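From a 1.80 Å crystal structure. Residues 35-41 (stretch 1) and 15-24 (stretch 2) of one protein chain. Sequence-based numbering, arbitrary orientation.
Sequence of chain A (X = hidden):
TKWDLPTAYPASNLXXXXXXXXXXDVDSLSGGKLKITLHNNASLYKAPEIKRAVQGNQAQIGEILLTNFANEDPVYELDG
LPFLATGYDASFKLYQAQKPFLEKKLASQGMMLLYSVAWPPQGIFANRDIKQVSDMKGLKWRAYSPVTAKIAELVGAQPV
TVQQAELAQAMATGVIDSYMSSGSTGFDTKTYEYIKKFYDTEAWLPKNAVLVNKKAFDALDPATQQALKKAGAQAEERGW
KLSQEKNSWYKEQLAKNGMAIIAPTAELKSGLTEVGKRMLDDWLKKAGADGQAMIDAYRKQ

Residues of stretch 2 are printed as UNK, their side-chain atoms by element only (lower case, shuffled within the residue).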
# COMPACT_ATOMS: atom_id res chain seq x y z
N LYS A 35 -12.95 -4.54 21.83
CA LYS A 35 -12.10 -5.67 21.46
C LYS A 35 -12.17 -5.90 19.97
O LYS A 35 -13.24 -6.13 19.44
CB LYS A 35 -12.47 -6.95 22.21
CG LYS A 35 -12.38 -6.78 23.75
CD LYS A 35 -11.74 -7.98 24.39
CE LYS A 35 -11.93 -7.98 25.90
NZ LYS A 35 -11.06 -6.99 26.59
N ILE A 36 -11.02 -5.81 19.31
CA ILE A 36 -10.99 -5.96 17.86
C ILE A 36 -10.34 -7.29 17.49
O ILE A 36 -9.23 -7.61 17.94
CB ILE A 36 -10.30 -4.77 17.15
CG1 ILE A 36 -11.02 -3.47 17.46
CG2 ILE A 36 -10.25 -5.00 15.61
CD1 ILE A 36 -10.18 -2.21 17.14
N THR A 37 -11.06 -8.06 16.70
CA THR A 37 -10.57 -9.30 16.18
C THR A 37 -10.07 -9.07 14.77
O THR A 37 -10.80 -8.55 13.91
CB THR A 37 -11.69 -10.35 16.16
OG1 THR A 37 -12.14 -10.57 17.49
CG2 THR A 37 -11.18 -11.67 15.61
N LEU A 38 -8.81 -9.44 14.55
CA LEU A 38 -8.17 -9.33 13.25
C LEU A 38 -8.40 -10.59 12.44
O LEU A 38 -8.25 -11.70 12.96
CB LEU A 38 -6.66 -9.18 13.42
CG LEU A 38 -6.08 -7.86 13.92
CD1 LEU A 38 -4.58 -8.06 13.99
CD2 LEU A 38 -6.43 -6.72 12.97
N HIS A 39 -8.74 -10.40 11.17
CA HIS A 39 -8.91 -11.51 10.25
C HIS A 39 -7.87 -11.39 9.17
O HIS A 39 -8.04 -10.60 8.24
CB HIS A 39 -10.30 -11.48 9.66
CG HIS A 39 -11.35 -11.79 10.67
ND1 HIS A 39 -11.93 -10.83 11.47
CD2 HIS A 39 -11.87 -12.98 11.06
CE1 HIS A 39 -12.79 -11.41 12.29
NE2 HIS A 39 -12.77 -12.71 12.06
N ASN A 40 -6.78 -12.12 9.32
CA ASN A 40 -5.64 -11.85 8.44
C ASN A 40 -5.57 -12.72 7.20
O ASN A 40 -6.39 -13.61 7.01
CB ASN A 40 -4.31 -11.82 9.21
CG ASN A 40 -3.81 -13.18 9.59
OD1 ASN A 40 -3.91 -14.14 8.80
ND2 ASN A 40 -3.23 -13.29 10.79
N ASN A 41 -4.61 -12.40 6.35
CA ASN A 41 -4.39 -13.11 5.11
C ASN A 41 -5.63 -13.24 4.22
O ASN A 41 -5.81 -14.29 3.59
CB ASN A 41 -3.77 -14.48 5.38
CG ASN A 41 -2.98 -15.02 4.18
OD1 ASN A 41 -2.30 -14.28 3.48
ND2 ASN A 41 -3.07 -16.35 3.96
N UNK A 15 2.56 -4.60 8.23
CA UNK A 15 1.29 -3.90 8.54
C UNK A 15 0.45 -4.68 9.55
O UNK A 15 -0.25 -4.08 10.36
c UNK A 15 0.43 -3.69 7.29
n UNK A 15 0.92 -1.34 6.47
c UNK A 15 1.52 -0.74 5.46
c UNK A 15 1.01 -2.71 6.31
c UNK A 15 1.72 -2.91 5.18
n UNK A 15 2.02 -1.67 4.66
N UNK A 16 0.51 -6.01 9.48
CA UNK A 16 -0.33 -6.87 10.33
C UNK A 16 0.29 -7.01 11.72
O UNK A 16 -0.43 -7.02 12.74
c UNK A 16 -1.62 -9.04 10.49
c UNK A 16 -1.14 -8.03 8.25
c UNK A 16 -0.60 -8.24 9.67
N UNK A 17 1.62 -7.16 11.76
CA UNK A 17 2.36 -7.00 13.02
C UNK A 17 1.93 -5.70 13.71
O UNK A 17 1.64 -5.72 14.91
o UNK A 17 7.01 -6.59 14.77
o UNK A 17 6.62 -7.12 12.66
c UNK A 17 6.22 -6.84 13.81
c UNK A 17 3.87 -6.98 12.77
c UNK A 17 4.70 -6.80 14.06
N UNK A 18 1.85 -4.60 12.97
CA UNK A 18 1.42 -3.30 13.55
C UNK A 18 -0.04 -3.37 14.00
O UNK A 18 -0.40 -2.84 15.08
c UNK A 18 1.59 -2.16 12.53
c UNK A 18 1.47 -0.79 13.13
o UNK A 18 2.00 -0.52 14.22
n UNK A 18 0.81 0.10 12.43
N UNK A 19 -0.88 -3.98 13.16
CA UNK A 19 -2.32 -4.08 13.48
C UNK A 19 -2.53 -4.87 14.77
O UNK A 19 -3.45 -4.58 15.55
c UNK A 19 -3.83 -4.76 9.94
c UNK A 19 -4.63 -2.97 11.52
c UNK A 19 -3.46 -3.87 11.16
c UNK A 19 -3.10 -4.76 12.35
N UNK A 20 -1.69 -5.88 14.96
CA UNK A 20 -1.71 -6.75 16.14
C UNK A 20 -1.43 -5.93 17.41
O UNK A 20 -2.14 -6.05 18.42
c UNK A 20 -0.73 -8.85 17.22
c UNK A 20 -0.77 -7.97 15.96
o UNK A 20 -1.26 -8.77 14.87
N UNK A 21 -0.42 -5.07 17.35
CA UNK A 21 -0.14 -4.15 18.46
C UNK A 21 -1.26 -3.12 18.64
O UNK A 21 -1.60 -2.76 19.77
c UNK A 21 1.64 -3.50 20.81
c UNK A 21 1.69 -2.68 19.53
c UNK A 21 1.21 -3.44 18.28
n UNK A 21 2.40 -4.59 20.84
o UNK A 21 0.92 -3.17 21.75
N UNK A 22 -1.81 -2.64 17.52
CA UNK A 22 -2.92 -1.70 17.52
C UNK A 22 -4.11 -2.27 18.29
O UNK A 22 -4.67 -1.58 19.14
c UNK A 22 -6.99 -0.78 15.18
c UNK A 22 -3.32 -1.38 16.07
c UNK A 22 -5.72 -1.38 15.30
c UNK A 22 -7.17 0.52 15.63
c UNK A 22 -4.87 0.58 16.37
c UNK A 22 -6.10 1.20 16.23
c UNK A 22 -4.67 -0.71 15.93
N UNK A 23 -4.49 -3.52 18.00
CA UNK A 23 -5.68 -4.06 18.65
C UNK A 23 -5.43 -4.20 20.17
O UNK A 23 -6.34 -3.95 20.97
c UNK A 23 -6.69 -5.14 16.57
c UNK A 23 -5.24 -6.50 18.02
c UNK A 23 -6.25 -5.37 17.99
N UNK A 24 -4.21 -4.58 20.54
CA UNK A 24 -3.76 -4.57 21.94
C UNK A 24 -3.82 -3.18 22.58
O UNK A 24 -4.22 -3.06 23.73
c UNK A 24 -2.17 -6.59 21.65
n UNK A 24 0.81 -9.00 21.41
c UNK A 24 -0.60 -8.50 21.34
c UNK A 24 -0.75 -7.07 21.86
c UNK A 24 -2.33 -5.13 22.06
O HOH W 1 -9.03 -4.38 20.86

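Position 15 opens the helical stretch with six side-chain atoms: one carbon leading into a five-membered ring of three carbons and two nitrogens. That ring is an imidazole, so the residue is His15; its side chain is out of reach of stretch 1 and takes no part in the contact. Position 16 carries three carbons, the first bearing the other two; its CA-to-CB bond points toward stretch 1, and one of the two outer carbons packs against CB of Asn40. This is the fork of a valine, Val16, with chi1 in the t well, and its CG1 lies 4.1 Å from CB of Asn40.

At position 17 three carbons run out in an extended chain, and the third holds two oxygens. The carboxylate identifies Glu17, whose CA-to-CB bond points away from stretch 1. Position 18 has two carbons, the second carrying one oxygen and one nitrogen, a short amide and hence Asn18; it is buried, out of reach of the strand, and both polar ends are hydrogen-bonded elsewhere in the structure.

Position 19 shows four carbons forked at the second; its CA-to-CB bond points toward the strand, and its CB sits 3.9 Å from CD2 of Leu38. The pattern is that of leucine, Leu19. Position 20 has one carbon bearing an oxygen and a second carbon, and the oxygen comes close to CD1 of Leu38, which makes no polar partner for it. This is Thr20. Its OG1 donates a hydrogen bond to Val16 O (2.9 Å), turning the hydroxyl back onto the preceding helical turn, while the same OG1 lies 3.5 Å from Leu38 CD1.

Position 21 has three carbons, the third with one oxygen and one nitrogen: the longer amide of Gln21, whose CA-to-CB bond points away from stretch 1. At position 22 one carbon precedes a ring of six carbons with no heteroatom; the CA-to-CB bond points sideways, but the ring reaches nearer and meets Ile36 CD1 obliquely. The residue is Phe22, and its CE2 lies 4.0 Å from Ile36 CD1.

Position 23 again has three carbons, one carrying two, and a single methyl carbon packs on both Ile36 and Leu38. This is Val23, here with chi1 in the m well; its CG1 lies 3.7 Å from Ile36 CB and 3.8 Å from Leu38 CG. Position 24 ends the stretch with four carbons in a row and a terminal nitrogen, the extended chain of Lys24, whose CA-to-CB bond points away from stretch 1.

The strand and helix run nearly antiparallel, at 161°. Strand alternation turns Ile36 and Leu38 toward the helix while Lys35 and Thr37 point away; on the helix, Val16, Leu19 and Val23 recur at three- and four-residue spacing and so share one side. Val23 packs against both strand side chains, and the CA atoms of Ile36 and Val23 are 5.7 Å apart. No direct hydrogen bond crosses the interface. One water links the backbones instead, its oxygen donating to Val23 O (2.7 Å) and accepting from Ile36 N (2.9 Å), so apolar packing dominates the direct contact.

Stretch 2 15-24: HVENLTQFVK
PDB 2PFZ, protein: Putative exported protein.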